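Local structure of general stress protein 26 (Bacillus anthracis, 3EC6) at residues M34-A45 with L92-L101. The protein is of unknown function but binds flavin-adenine dinucleotide and belongs to the pyridoxamine 5'-phosphate oxidase family of flavin-binding proteins. Sequence-based numbering, arbitrary orientation.
With FAD (flavin-adenine dinucleotide), chain B; SO4 (sulfate ion), chain C.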
loop_
_atom_site.group_PDB
_atom_site.type_symbol
_atom_site.label_atom_id
_atom_site.label_comp_id
_atom_site.label_asym_id
_atom_site.label_seq_id
_atom_site.Cartn_x
_atom_site.Cartn_y
_atom_site.Cartn_z
HETATM N N MSE A 34 5.709 6.837 -7.918
HETATM C CA MSE A 34 5.779 8.297 -7.827
HETATM C C MSE A 34 4.483 8.908 -8.344
HETATM O O MSE A 34 3.996 8.551 -9.410
HETATM C CB MSE A 34 6.936 8.805 -8.675
HETATM C CG MSE A 34 8.180 8.215 -8.177
HETATM SE SE MSE A 34 9.735 8.875 -9.104
HETATM C CE MSE A 34 8.979 10.455 -9.813
ATOM N N PHE A 35 3.947 9.873 -7.610
ATOM C CA PHE A 35 2.692 10.500 -8.022
ATOM C C PHE A 35 2.848 11.934 -8.475
ATOM O O PHE A 35 3.421 12.773 -7.737
ATOM C CB PHE A 35 1.658 10.447 -6.854
ATOM C CG PHE A 35 1.100 9.090 -6.624
ATOM C CD1 PHE A 35 -0.114 8.712 -7.200
ATOM C CD2 PHE A 35 1.836 8.152 -5.851
ATOM C CE1 PHE A 35 -0.630 7.384 -6.986
ATOM C CE2 PHE A 35 1.319 6.831 -5.686
ATOM C CZ PHE A 35 0.104 6.460 -6.235
ATOM N N PHE A 36 2.256 12.242 -9.633
ATOM C CA PHE A 36 2.109 13.634 -10.108
ATOM C C PHE A 36 0.653 14.030 -10.066
ATOM O O PHE A 36 -0.194 13.239 -9.684
ATOM C CB PHE A 36 2.611 13.718 -11.566
ATOM C CG PHE A 36 3.951 13.115 -11.739
ATOM C CD1 PHE A 36 5.082 13.840 -11.450
ATOM C CD2 PHE A 36 4.076 11.773 -12.100
ATOM C CE1 PHE A 36 6.367 13.245 -11.561
ATOM C CE2 PHE A 36 5.356 11.170 -12.233
ATOM C CZ PHE A 36 6.483 11.906 -11.965
ATOM N N HIS A 37 0.330 15.277 -10.413
ATOM C CA HIS A 37 -1.083 15.639 -10.295
ATOM C C HIS A 37 -1.411 16.870 -11.138
ATOM O O HIS A 37 -0.485 17.647 -11.517
ATOM C CB HIS A 37 -1.433 15.921 -8.823
ATOM C CG HIS A 37 -1.007 17.266 -8.396
ATOM N ND1 HIS A 37 0.304 17.561 -8.108
ATOM C CD2 HIS A 37 -1.705 18.428 -8.278
ATOM C CE1 HIS A 37 0.403 18.850 -7.826
ATOM N NE2 HIS A 37 -0.801 19.392 -7.896
ATOM N N GLU A 38 -2.694 16.980 -11.470
ATOM C CA GLU A 38 -3.283 18.213 -11.969
ATOM C C GLU A 38 -4.497 18.462 -11.118
ATOM O O GLU A 38 -5.471 17.721 -11.184
ATOM C CB GLU A 38 -3.649 18.046 -13.401
ATOM C CG GLU A 38 -2.439 18.376 -14.243
ATOM C CD GLU A 38 -2.825 18.704 -15.650
ATOM O OE1 GLU A 38 -3.951 18.317 -16.063
ATOM O OE2 GLU A 38 -2.003 19.340 -16.348
ATOM N N ASP A 39 -4.404 19.505 -10.304
ATOM C CA ASP A 39 -5.385 19.714 -9.246
ATOM C C ASP A 39 -5.498 18.419 -8.416
ATOM O O ASP A 39 -4.490 17.937 -7.885
ATOM C CB ASP A 39 -6.707 20.169 -9.836
ATOM C CG ASP A 39 -6.613 21.585 -10.406
ATOM O OD1 ASP A 39 -6.013 22.465 -9.732
ATOM O OD2 ASP A 39 -7.131 21.785 -11.516
ATOM N N PHE A 40 -6.703 17.875 -8.262
ATOM C CA PHE A 40 -6.820 16.685 -7.393
ATOM C C PHE A 40 -6.748 15.381 -8.161
ATOM O O PHE A 40 -6.828 14.307 -7.575
ATOM C CB PHE A 40 -8.129 16.725 -6.564
ATOM C CG PHE A 40 -8.167 17.870 -5.579
ATOM C CD1 PHE A 40 -7.311 17.887 -4.482
ATOM C CD2 PHE A 40 -9.029 18.952 -5.797
ATOM C CE1 PHE A 40 -7.307 18.943 -3.605
ATOM C CE2 PHE A 40 -9.045 20.033 -4.894
ATOM C CZ PHE A 40 -8.182 20.014 -3.799
ATOM N N VAL A 41 -6.517 15.474 -9.466
ATOM C CA VAL A 41 -6.358 14.284 -10.303
ATOM C C VAL A 41 -4.924 13.812 -10.250
ATOM O O VAL A 41 -3.997 14.594 -10.485
ATOM C CB VAL A 41 -6.784 14.575 -11.785
ATOM C CG1 VAL A 41 -6.502 13.359 -12.659
ATOM C CG2 VAL A 41 -8.305 14.957 -11.821
ATOM N N LEU A 42 -4.715 12.534 -9.918
ATOM C CA LEU A 42 -3.335 12.043 -9.722
ATOM C C LEU A 42 -2.927 11.294 -10.989
ATOM O O LEU A 42 -3.747 10.767 -11.728
ATOM C CB LEU A 42 -3.211 11.072 -8.510
ATOM C CG LEU A 42 -3.612 11.740 -7.197
ATOM C CD1 LEU A 42 -3.510 10.704 -6.083
ATOM C CD2 LEU A 42 -2.724 12.921 -6.866
ATOM N N TYR A 43 -1.619 11.278 -11.245
ATOM C CA TYR A 43 -1.091 10.550 -12.424
ATOM C C TYR A 43 0.173 9.802 -12.010
ATOM O O TYR A 43 0.954 10.312 -11.203
ATOM C CB TYR A 43 -0.671 11.518 -13.541
ATOM C CG TYR A 43 -1.824 12.298 -14.192
ATOM C CD1 TYR A 43 -2.497 11.760 -15.309
ATOM C CD2 TYR A 43 -2.261 13.516 -13.659
ATOM C CE1 TYR A 43 -3.588 12.454 -15.927
ATOM C CE2 TYR A 43 -3.346 14.189 -14.231
ATOM C CZ TYR A 43 -3.994 13.664 -15.353
ATOM O OH TYR A 43 -5.069 14.310 -15.945
ATOM N N VAL A 44 0.361 8.611 -12.550
ATOM C CA VAL A 44 1.596 7.844 -12.303
ATOM C C VAL A 44 2.148 7.462 -13.687
ATOM O O VAL A 44 1.393 7.044 -14.571
ATOM C CB VAL A 44 1.289 6.562 -11.530
ATOM C CG1 VAL A 44 2.523 5.672 -11.417
ATOM C CG2 VAL A 44 0.778 6.933 -10.120
ATOM N N ALA A 45 3.452 7.626 -13.861
ATOM C CA ALA A 45 4.134 7.252 -15.093
ATOM C C ALA A 45 4.581 5.823 -14.966
ATOM O O ALA A 45 5.192 5.433 -13.938
ATOM C CB ALA A 45 5.325 8.200 -15.308
ATOM N N LEU A 92 0.770 16.010 -21.108
ATOM C CA LEU A 92 0.940 15.557 -19.727
ATOM C C LEU A 92 2.179 14.686 -19.580
ATOM O O LEU A 92 2.918 14.820 -18.601
ATOM C CB LEU A 92 -0.293 14.809 -19.184
ATOM C CG LEU A 92 -1.505 15.685 -19.024
ATOM C CD1 LEU A 92 -2.772 14.786 -18.758
ATOM C CD2 LEU A 92 -1.289 16.703 -17.931
ATOM N N LYS A 93 2.447 13.804 -20.555
ATOM C CA LYS A 93 3.632 12.945 -20.454
ATOM C C LYS A 93 4.920 13.806 -20.375
ATOM O O LYS A 93 5.822 13.525 -19.589
ATOM C CB LYS A 93 3.711 11.976 -21.655
ATOM C CG LYS A 93 2.758 10.791 -21.416
ATOM C CD LYS A 93 2.512 9.969 -22.639
ATOM C CE LYS A 93 3.735 9.677 -23.301
ATOM N NZ LYS A 93 3.417 9.165 -24.712
ATOM N N ASN A 94 4.992 14.834 -21.214
ATOM C CA ASN A 94 6.170 15.696 -21.224
ATOM C C ASN A 94 6.225 16.560 -19.970
ATOM O O ASN A 94 7.313 16.828 -19.451
ATOM C CB ASN A 94 6.188 16.561 -22.492
ATOM C CG ASN A 94 6.405 15.743 -23.758
ATOM O OD1 ASN A 94 6.964 14.677 -23.714
ATOM N ND2 ASN A 94 5.974 16.280 -24.908
ATOM N N LYS A 95 5.061 16.944 -19.447
ATOM C CA LYS A 95 4.991 17.769 -18.235
ATOM C C LYS A 95 5.603 17.063 -17.034
ATOM O O LYS A 95 6.398 17.629 -16.283
ATOM C CB LYS A 95 3.530 18.182 -17.962
ATOM C CG LYS A 95 3.336 19.033 -16.723
ATOM C CD LYS A 95 1.848 19.488 -16.636
ATOM C CE LYS A 95 1.551 20.123 -15.307
ATOM N NZ LYS A 95 0.223 20.855 -15.444
ATOM N N PHE A 96 5.283 15.787 -16.885
ATOM C CA PHE A 96 5.664 15.041 -15.680
ATOM C C PHE A 96 7.005 14.349 -15.850
ATOM O O PHE A 96 7.525 13.844 -14.869
ATOM C CB PHE A 96 4.567 14.018 -15.288
ATOM C CG PHE A 96 3.261 14.668 -14.996
ATOM C CD1 PHE A 96 3.218 15.823 -14.231
ATOM C CD2 PHE A 96 2.072 14.086 -15.454
ATOM C CE1 PHE A 96 1.987 16.440 -13.924
ATOM C CE2 PHE A 96 0.829 14.696 -15.167
ATOM C CZ PHE A 96 0.795 15.866 -14.436
ATOM N N TRP A 97 7.524 14.281 -17.080
ATOM C CA TRP A 97 8.780 13.550 -17.314
ATOM C C TRP A 97 9.900 14.064 -16.409
ATOM O O TRP A 97 10.042 15.268 -16.219
ATOM C CB TRP A 97 9.230 13.602 -18.777
ATOM C CG TRP A 97 10.560 12.911 -18.875
ATOM C CD1 TRP A 97 11.798 13.513 -18.911
ATOM C CD2 TRP A 97 10.795 11.481 -18.889
ATOM N NE1 TRP A 97 12.774 12.538 -18.944
ATOM C CE2 TRP A 97 12.192 11.295 -18.945
ATOM C CE3 TRP A 97 9.958 10.351 -18.896
ATOM C CZ2 TRP A 97 12.777 10.018 -18.966
ATOM C CZ3 TRP A 97 10.548 9.074 -18.941
ATOM C CH2 TRP A 97 11.946 8.933 -18.985
ATOM N N ASN A 98 10.708 13.170 -15.858
ATOM C CA ASN A 98 11.894 13.590 -15.094
ATOM C C ASN A 98 12.833 12.402 -15.019
ATOM O O ASN A 98 12.398 11.267 -15.308
ATOM C CB ASN A 98 11.527 14.108 -13.698
ATOM C CG ASN A 98 10.982 13.035 -12.818
ATOM O OD1 ASN A 98 11.735 12.341 -12.118
ATOM N ND2 ASN A 98 9.671 12.801 -12.904
ATOM N N ASN A 99 14.061 12.618 -14.594
ATOM C CA ASN A 99 15.072 11.546 -14.750
ATOM C C ASN A 99 14.893 10.374 -13.766
ATOM O O ASN A 99 15.449 9.294 -13.983
ATOM C CB ASN A 99 16.497 12.108 -14.729
ATOM C CG ASN A 99 16.810 12.929 -16.004
ATOM O OD1 ASN A 99 16.111 12.797 -17.044
ATOM N ND2 ASN A 99 17.856 13.750 -15.938
ATOM N N SER A 100 14.090 10.545 -12.698
ATOM C CA SER A 100 13.878 9.407 -11.833
ATOM C C SER A 100 13.170 8.290 -12.583
ATOM O O SER A 100 13.374 7.098 -12.261
ATOM C CB SER A 100 13.049 9.790 -10.605
ATOM O OG SER A 100 13.707 10.884 -9.950
ATOM N N LEU A 101 12.383 8.685 -13.601
ATOM C CA LEU A 101 11.631 7.678 -14.400
ATOM C C LEU A 101 12.520 6.807 -15.290
ATOM O O LEU A 101 12.050 5.799 -15.849
ATOM C CB LEU A 101 10.504 8.331 -15.192
ATOM C CG LEU A 101 9.518 9.163 -14.364
ATOM C CD1 LEU A 101 8.570 9.856 -15.368
ATOM C CD2 LEU A 101 8.741 8.199 -13.465
HETATM P PA FAD B . 5.254 -5.661 -13.022
HETATM O O1A FAD B . 4.323 -5.623 -14.226
HETATM O O2A FAD B . 6.713 -5.426 -13.369
HETATM O O5B FAD B . 5.262 -7.134 -12.302
HETATM C C5B FAD B . 5.930 -7.226 -11.067
HETATM C C4B FAD B . 4.853 -7.704 -10.114
HETATM O O4B FAD B . 4.568 -9.086 -10.417
HETATM C C3B FAD B . 5.344 -7.593 -8.674
HETATM O O3B FAD B . 4.790 -6.445 -8.032
HETATM C C2B FAD B . 4.972 -8.956 -8.090
HETATM O O2B FAD B . 3.703 -8.897 -7.461
HETATM C C1B FAD B . 4.880 -9.895 -9.295
HETATM N N9A FAD B . 6.171 -10.585 -9.542
HETATM C C8A FAD B . 7.421 -10.118 -9.203
HETATM N N7A FAD B . 8.349 -11.032 -9.580
HETATM C C5A FAD B . 7.721 -12.068 -10.166
HETATM C C6A FAD B . 8.224 -13.247 -10.716
HETATM N N6A FAD B . 9.488 -13.601 -10.440
HETATM N N1A FAD B . 7.323 -14.156 -11.243
HETATM C C2A FAD B . 5.955 -13.892 -11.227
HETATM N N3A FAD B . 5.467 -12.710 -10.677
HETATM C C4A FAD B . 6.348 -11.809 -10.155
HETATM N N1 FAD B . 7.471 1.891 -11.267
HETATM C C2 FAD B . 6.889 2.667 -12.248
HETATM O O2 FAD B . 6.625 2.078 -13.300
HETATM N N3 FAD B . 6.582 3.990 -12.032
HETATM C C4 FAD B . 6.895 4.595 -10.834
HETATM O O4 FAD B . 6.611 5.814 -10.649
HETATM C C4X FAD B . 7.553 3.844 -9.839
HETATM N N5 FAD B . 7.882 4.457 -8.640
HETATM C C5X FAD B . 8.533 3.702 -7.674
HETATM C C6 FAD B . 8.876 4.361 -6.477
HETATM C C7 FAD B . 9.500 3.588 -5.492
HETATM C C7M FAD B . 9.884 4.282 -4.207
HETATM C C8 FAD B . 9.773 2.218 -5.693
HETATM C C8M FAD B . 10.428 1.352 -4.627
HETATM C C9 FAD B . 9.378 1.571 -6.870
HETATM C C9A FAD B . 8.761 2.330 -7.884
HETATM N N10 FAD B . 8.385 1.712 -9.071
HETATM C C10 FAD B . 7.796 2.490 -10.067
HETATM C "C1'" FAD B . 8.483 0.243 -9.318
HETATM C "C2'" FAD B . 7.179 -0.521 -9.043
HETATM O "O2'" FAD B . 6.769 -0.362 -7.682
HETATM C "C3'" FAD B . 7.458 -2.009 -9.263
HETATM O "O3'" FAD B . 7.939 -2.141 -10.612
HETATM C "C4'" FAD B . 6.207 -2.855 -9.059
HETATM O "O4'" FAD B . 6.519 -4.284 -8.995
HETATM C "C5'" FAD B . 5.205 -2.609 -10.200
HETATM O "O5'" FAD B . 4.082 -3.458 -10.014
HETATM P P FAD B . 3.511 -4.122 -11.367
HETATM O O1P FAD B . 2.504 -5.222 -11.052
HETATM O O2P FAD B . 3.097 -3.096 -12.384
HETATM O O3P FAD B . 4.924 -4.738 -11.799
HETATM S S SO4 C . 16.590 10.301 -8.260
HETATM O O1 SO4 C . 16.459 9.471 -9.469
HETATM O O2 SO4 C . 16.841 9.415 -7.116
HETATM O O3 SO4 C . 17.700 11.249 -8.412
HETATM O O4 SO4 C . 15.414 11.138 -8.010
#
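Phe96 and Phe36 lie nearly parallel but slid apart, so the rings barely overlap and each lies over the other's CB. Their planes are 17° apart. Phe96 can be followed outward from its backbone. Its CB sits over one face of the Phe36 ring, 3.8 Å from the centroid. CG stands beside its own backbone N (chi1 -60°), which lays the ring on the hairpin. CG and CD1 then meet Phe36 CB, which lies 3.5 Å from the Phe96 centroid in the matching CH-pi contact. CE1 touches Phe36 CB and His37 O. CE2 reaches Tyr43 CD2 at 3.6 Å, the two rings set obliquely. CZ meets both His37 O and Tyr43 CD2, with Glu38 CG at the ring edge.

The hairpin of strands 27-38 and 41-47, closed by a type II' turn, belongs to the antiparallel sheet, consistent with the split barrel of the FMN-binding clan. Helix 90-96 ends on the hairpin. At the turn end, Lys95 NZ forms a salt bridge with Glu38 OE2 (2.8 Å); the bond falls on the anti lone pair of OE2. Leu92 CD1 packs on the Tyr43 ring and OH.

Beyond the helix, Asn98 ND2 meets the Phe36 edge at CZ, 3.4 Å away. The amide is held on both sides: ND2 donates to Phe96 O, and OD1 accepts from Ser100 N in an Asx turn. Leu101 CD1 rests on Ala45 CB (3.6 Å). Ala45 O accepts a nearly straight hydrogen bond from FAD N3 (2.8 Å, 175°), and Met34 N donates to FAD O4. The selenium of Met34, a selenomethionine, touches Ser100 CB.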